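NADPH-flavin oxidoreductase (Helicobacter pylori, PDB 2H0U) binds flavin mononucleotide and probably uses NAD(P)H to reduce flavins or nitrogenous compounds. Local coordinates at residues Q12-K17 against E200-T205. Sequence-based numbering, arbitrary orientation.
Sequences QRFAAK and EITPKT. With FMN (flavin mononucleotide), chain B.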
loop_
_atom_site.group_PDB
_atom_site.type_symbol
_atom_site.label_atom_id
_atom_site.label_comp_id
_atom_site.label_asym_id
_atom_site.label_seq_id
_atom_site.Cartn_x
_atom_site.Cartn_y
_atom_site.Cartn_z
ATOM N N GLN A 12 -8.211 3.139 16.412
ATOM C CA GLN A 12 -6.965 3.176 17.187
ATOM C C GLN A 12 -5.752 3.565 16.335
ATOM O O GLN A 12 -4.886 4.307 16.787
ATOM C CB GLN A 12 -6.733 1.835 17.894
ATOM C CG GLN A 12 -5.488 1.769 18.774
ATOM C CD GLN A 12 -5.332 0.429 19.506
ATOM O OE1 GLN A 12 -6.326 -0.209 19.861
ATOM N NE2 GLN A 12 -4.080 0.019 19.768
ATOM N N ARG A 13 -5.679 3.033 15.117
ATOM C CA ARG A 13 -4.604 3.371 14.186
ATOM C C ARG A 13 -4.942 4.768 13.649
ATOM O O ARG A 13 -5.938 4.934 12.969
ATOM C CB ARG A 13 -4.579 2.344 13.023
ATOM C CG ARG A 13 -3.202 2.197 12.266
ATOM C CD ARG A 13 -2.856 3.392 11.324
ATOM N NE ARG A 13 -4.055 3.883 10.640
ATOM C CZ ARG A 13 -4.264 5.134 10.242
ATOM N NH1 ARG A 13 -3.315 6.047 10.393
ATOM N NH2 ARG A 13 -5.443 5.461 9.714
ATOM N N PHE A 14 -4.133 5.773 13.975
ATOM C CA PHE A 14 -4.347 7.106 13.435
ATOM C C PHE A 14 -2.976 7.710 13.199
ATOM O O PHE A 14 -1.967 7.154 13.614
ATOM C CB PHE A 14 -5.162 7.987 14.405
ATOM C CG PHE A 14 -4.360 8.516 15.567
ATOM C CD1 PHE A 14 -3.978 9.869 15.629
ATOM C CD2 PHE A 14 -4.005 7.660 16.631
ATOM C CE1 PHE A 14 -3.253 10.345 16.734
ATOM C CE2 PHE A 14 -3.246 8.127 17.702
ATOM C CZ PHE A 14 -2.879 9.455 17.766
ATOM N N ALA A 15 -2.941 8.846 12.520
ATOM C CA ALA A 15 -1.665 9.468 12.213
ATOM C C ALA A 15 -1.197 10.259 13.441
ATOM O O ALA A 15 -1.574 11.444 13.659
ATOM C CB ALA A 15 -1.770 10.356 10.955
ATOM N N ALA A 16 -0.395 9.587 14.273
ATOM C CA ALA A 16 0.087 10.209 15.501
ATOM C C ALA A 16 1.168 11.231 15.189
ATOM O O ALA A 16 2.194 10.913 14.569
ATOM C CB ALA A 16 0.602 9.129 16.481
ATOM N N LYS A 17 0.945 12.470 15.624
ATOM C CA LYS A 17 1.916 13.557 15.378
ATOM C C LYS A 17 2.730 13.952 16.608
ATOM O O LYS A 17 3.761 14.639 16.473
ATOM C CB LYS A 17 1.230 14.832 14.851
ATOM C CG LYS A 17 0.456 14.754 13.503
ATOM C CD LYS A 17 0.829 13.593 12.579
ATOM C CE LYS A 17 -0.213 13.475 11.449
ATOM N NZ LYS A 17 -0.646 14.799 10.835
ATOM N N GLU A 200 -4.361 12.710 22.306
ATOM C CA GLU A 200 -5.561 11.880 22.130
ATOM C C GLU A 200 -5.593 11.311 20.710
ATOM O O GLU A 200 -4.995 11.884 19.779
ATOM C CB GLU A 200 -6.843 12.664 22.436
ATOM C CG GLU A 200 -6.987 13.096 23.901
ATOM C CD GLU A 200 -7.200 11.934 24.865
ATOM O OE1 GLU A 200 -8.062 11.066 24.620
ATOM O OE2 GLU A 200 -6.504 11.892 25.901
ATOM N N ILE A 201 -6.275 10.180 20.548
ATOM C CA ILE A 201 -6.518 9.625 19.209
ATOM C C ILE A 201 -7.382 10.585 18.392
ATOM O O ILE A 201 -8.464 10.962 18.815
ATOM C CB ILE A 201 -7.148 8.194 19.342
ATOM C CG1 ILE A 201 -6.174 7.284 20.084
ATOM C CG2 ILE A 201 -7.588 7.605 17.955
ATOM C CD1 ILE A 201 -6.792 6.025 20.605
ATOM N N THR A 202 -6.897 10.995 17.220
ATOM C CA THR A 202 -7.616 11.956 16.365
ATOM C C THR A 202 -8.836 11.240 15.786
ATOM O O THR A 202 -8.654 10.217 15.119
ATOM C CB THR A 202 -6.688 12.407 15.205
ATOM O OG1 THR A 202 -5.471 12.913 15.764
ATOM C CG2 THR A 202 -7.340 13.507 14.305
ATOM N N PRO A 203 -10.060 11.781 16.007
ATOM C CA PRO A 203 -11.236 11.094 15.433
ATOM C C PRO A 203 -11.162 11.038 13.888
ATOM O O PRO A 203 -10.651 11.962 13.249
ATOM C CB PRO A 203 -12.431 11.945 15.880
ATOM C CG PRO A 203 -11.927 12.948 16.871
ATOM C CD PRO A 203 -10.414 13.022 16.742
ATOM N N LYS A 204 -11.672 9.969 13.301
ATOM C CA LYS A 204 -11.629 9.791 11.854
ATOM C C LYS A 204 -12.585 10.752 11.172
ATOM O O LYS A 204 -13.706 10.965 11.657
ATOM C CB LYS A 204 -12.024 8.355 11.494
ATOM C CG LYS A 204 -10.988 7.358 11.848
ATOM C CD LYS A 204 -9.952 7.237 10.710
ATOM C CE LYS A 204 -8.835 6.212 11.048
ATOM N NZ LYS A 204 -7.837 6.778 12.066
ATOM N N THR A 205 -12.142 11.334 10.058
ATOM C CA THR A 205 -13.048 11.985 9.123
ATOM C C THR A 205 -12.832 11.340 7.774
ATOM O O THR A 205 -11.708 11.337 7.254
ATOM C CB THR A 205 -12.828 13.519 8.998
ATOM O OG1 THR A 205 -11.429 13.802 8.814
ATOM C CG2 THR A 205 -13.363 14.245 10.270
HETATM N N1 FMN B . 1.122 13.341 7.941
HETATM C C2 FMN B . 2.092 14.304 8.181
HETATM O O2 FMN B . 1.935 15.080 9.116
HETATM N N3 FMN B . 3.189 14.433 7.370
HETATM C C4 FMN B . 3.335 13.607 6.285
HETATM O O4 FMN B . 4.386 13.625 5.648
HETATM C C4A FMN B . 2.331 12.650 6.017
HETATM N N5 FMN B . 2.455 11.815 4.934
HETATM C C5A FMN B . 1.540 10.800 4.706
HETATM C C6 FMN B . 1.752 9.964 3.592
HETATM C C7 FMN B . 0.817 8.943 3.358
HETATM C C7M FMN B . 1.224 7.834 2.430
HETATM C C8 FMN B . -0.321 8.777 4.170
HETATM C C8M FMN B . -1.145 7.487 4.063
HETATM C C9 FMN B . -0.508 9.616 5.258
HETATM C C9A FMN B . 0.417 10.649 5.518
HETATM N N10 FMN B . 0.235 11.525 6.598
HETATM C C10 FMN B . 1.227 12.503 6.858
HETATM C "C1'" FMN B . -0.945 11.437 7.519
HETATM C "C2'" FMN B . -2.270 11.763 6.815
HETATM O "O2'" FMN B . -2.501 13.147 6.929
HETATM C "C3'" FMN B . -3.365 10.966 7.535
HETATM O "O3'" FMN B . -3.132 9.579 7.381
HETATM C "C4'" FMN B . -4.784 11.201 7.028
HETATM O "O4'" FMN B . -5.132 12.545 7.314
HETATM C "C5'" FMN B . -5.844 10.255 7.627
HETATM O "O5'" FMN B . -5.827 10.455 9.051
HETATM P P FMN B . -5.542 9.214 10.024
HETATM O O1P FMN B . -4.254 8.596 9.544
HETATM O O2P FMN B . -5.395 9.799 11.426
HETATM O O3P FMN B . -6.679 8.228 9.966
HETATM O O HOH W 1 -3.574 13.175 13.764
#
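Lys204 reaches across to the FMN phosphate, where its NZ donates to Arg13 O at 2.8 Å, in the plane of that carbonyl, and to FMN O3P. The chain bends at chi2, which sets CD, and again at chi4 (-75°), which turns NZ to both acceptors. Arg13 grips the same phosphate: NH1 donates to FMN O1P at 2.8 Å, an oxygen in the guanidinium plane, and NH2 bonds O3P. Arg13 NH2 and Lys204 NZ are only 3.6 Å apart, and the phosphate charge probably offsets their repulsion. The backbone N-H of Ala15 donates to FMN O2P at 2.9 Å, nearly straight (169°).

Next to this polar grip, the Phe14 ring lies with one face against the backbone of Ile201 and Thr202. Ile201 CA stands over its centre in a CH-pi contact, 3.9 Å from the centroid, and Ile201 CG2 touches CD2. Thr202 OG1 still meets Phe14 CD1 at 3.4 Å; looser is the side toward Ala15, where a water joins OG1 to Ala15 O.

Segment 12-17 starts on the last residue of helix 3-12 and continues as loop; 200-205 is loop after strand 186-195. Phe14 and Ala15 also touch strand 159-163, Arg13 packs on helix 131-155, and the second subunit lays its Pro41 on Arg13.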